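Transferrin (PDB 6WB6) binds a single ferric ion together with carbonate and transports iron as a secreted glycoprotein of the insect Manduca sexta. Local coordinates at the glycan on Asn337. Sequence-based numbering; all coordinates share one arbitrary frame.

The glycan on Asn337. Residues 88, 254, 267-269, 335-337. With NAG (2-acetamido-2-deoxy-beta-D-glucopyranose), chain B; NAG (2-acetamido-2-deoxy-beta-D-glucopyranose), chain C.
Asn337 opens an N-glycosylation sequon, Asn-Tyr-Thr, in the loop between helices 329-334 and 338-342 of this transferrin, and carries a chitobiose core of two NAG residues. Its amide ND2 lies 1.4 Å from the anomeric C1 of NAG (chain B). Of the 281 Å² of that sugar 170 Å² is buried against the protein, but of the 299 Å² of NAG (chain C) 38 Å². With CG anti to its own carbonyl carbon (chi1 -66°), the Asn337 amide reaches across to the backbone of Trp268, where ND2 donates to the carbonyl O at 2.8 Å. That acceptor lies near the Asn337 amide plane, but the donor stands above the Trp268 carbonyl plane, 41° out of it; the bond should limit rotation of the amide.

The acetamide of NAG (chain B) points inward. Its methyl C8 meets the rim of the Phe88 ring, 3.8 Å from CE2 with CZ alongside, while its carbonyl O7 reaches Ser267 OG through a water that lies 2.6 Å from OG and 2.7 Å from O7. A second water joins the Trp268 carbonyl to ring O5 and the 6-hydroxyl O6 of NAG (chain B). Val254 lies beside both sugars: CG1, anti to the backbone N (chi1 -178°), touches the acetamide methyl C8 of NAG (chain C) at 3.7 Å, while CG2 faces O6 of NAG (chain B) at 4.0 Å. Between the sugars, O3 of NAG (chain B) hydrogen-bonds to ring O5 of NAG (chain C) at 3.0 Å, bracing the glycosidic link.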
# COMPACT_ATOMS: atom_id res chain seq x y z
N PHE A 88 -7.67 19.45 -19.47
CA PHE A 88 -7.67 18.39 -18.47
C PHE A 88 -7.22 17.07 -19.09
O PHE A 88 -7.41 16.82 -20.29
CB PHE A 88 -9.09 18.18 -17.87
CG PHE A 88 -9.75 19.44 -17.40
CD1 PHE A 88 -9.21 20.17 -16.36
CD2 PHE A 88 -10.92 19.89 -18.00
CE1 PHE A 88 -9.82 21.33 -15.93
CE2 PHE A 88 -11.52 21.05 -17.56
CZ PHE A 88 -10.97 21.78 -16.54
N VAL A 254 -25.32 17.59 -15.51
CA VAL A 254 -25.76 17.89 -14.14
C VAL A 254 -27.11 18.59 -14.17
O VAL A 254 -27.93 18.41 -13.26
CB VAL A 254 -24.71 18.72 -13.38
CG1 VAL A 254 -25.18 18.99 -11.91
CG2 VAL A 254 -23.38 18.03 -13.37
N SER A 267 -19.81 17.66 -18.46
CA SER A 267 -18.95 16.88 -17.58
C SER A 267 -18.97 17.51 -16.20
O SER A 267 -18.79 18.72 -16.07
CB SER A 267 -17.52 16.82 -18.12
OG SER A 267 -16.61 16.32 -17.15
N TRP A 268 -19.21 16.70 -15.17
CA TRP A 268 -19.27 17.26 -13.83
C TRP A 268 -17.90 17.42 -13.18
O TRP A 268 -17.78 18.19 -12.22
CB TRP A 268 -20.17 16.40 -12.91
CG TRP A 268 -20.07 14.91 -12.99
CD1 TRP A 268 -19.15 14.15 -13.67
CD2 TRP A 268 -20.97 13.97 -12.37
NE1 TRP A 268 -19.42 12.82 -13.50
CE2 TRP A 268 -20.53 12.68 -12.70
CE3 TRP A 268 -22.10 14.11 -11.56
CZ2 TRP A 268 -21.17 11.54 -12.26
CZ3 TRP A 268 -22.74 12.98 -11.12
CH2 TRP A 268 -22.27 11.70 -11.47
N ALA A 269 -16.88 16.73 -13.66
CA ALA A 269 -15.53 16.93 -13.16
C ALA A 269 -14.55 16.35 -14.15
O ALA A 269 -14.90 15.51 -14.99
CB ALA A 269 -15.34 16.30 -11.78
N LYS A 335 -10.51 24.25 -10.80
CA LYS A 335 -11.19 24.47 -12.07
C LYS A 335 -11.51 23.16 -12.77
O LYS A 335 -12.16 23.17 -13.83
CB LYS A 335 -10.34 25.38 -12.98
CG LYS A 335 -8.96 24.84 -13.33
CD LYS A 335 -8.18 25.83 -14.16
CE LYS A 335 -6.84 25.28 -14.58
NZ LYS A 335 -6.96 24.17 -15.58
N ALA A 336 -11.08 22.04 -12.20
CA ALA A 336 -11.45 20.74 -12.68
C ALA A 336 -12.58 20.15 -11.86
O ALA A 336 -13.06 19.06 -12.19
CB ALA A 336 -10.25 19.80 -12.65
N ASN A 337 -13.04 20.87 -10.83
CA ASN A 337 -13.87 20.33 -9.75
C ASN A 337 -13.18 19.16 -9.05
O ASN A 337 -13.83 18.26 -8.53
CB ASN A 337 -15.24 19.88 -10.26
CG ASN A 337 -16.08 21.04 -10.75
OD1 ASN A 337 -15.95 22.17 -10.28
ND2 ASN A 337 -16.95 20.78 -11.71
C1 NAG B . -17.77 21.86 -12.16
C2 NAG B . -18.00 21.77 -13.66
C3 NAG B . -19.10 22.70 -14.18
C4 NAG B . -20.33 22.75 -13.27
C5 NAG B . -19.96 22.72 -11.79
C6 NAG B . -21.18 22.38 -10.97
C7 NAG B . -15.91 21.10 -14.78
C8 NAG B . -14.76 21.64 -15.58
N2 NAG B . -16.74 22.04 -14.34
O3 NAG B . -19.47 22.19 -15.48
O4 NAG B . -21.06 23.97 -13.41
O5 NAG B . -19.00 21.72 -11.47
O6 NAG B . -21.65 21.13 -11.45
O7 NAG B . -16.06 19.90 -14.58
C1 NAG C . -21.87 24.04 -14.60
C2 NAG C . -23.16 24.84 -14.30
C3 NAG C . -23.79 25.58 -15.49
C4 NAG C . -22.80 26.00 -16.58
C5 NAG C . -21.86 24.83 -16.82
C6 NAG C . -20.95 24.96 -18.03
C7 NAG C . -24.51 23.80 -12.51
C8 NAG C . -25.50 22.70 -12.25
N2 NAG C . -24.17 23.92 -13.79
O3 NAG C . -24.46 26.74 -14.99
O4 NAG C . -23.51 26.38 -17.77
O5 NAG C . -21.10 24.65 -15.63
O6 NAG C . -20.81 23.65 -18.62
O7 NAG C . -24.06 24.48 -11.60
O HOH W 1 -15.10 18.29 -16.55
O HOH W 2 -20.00 18.83 -10.67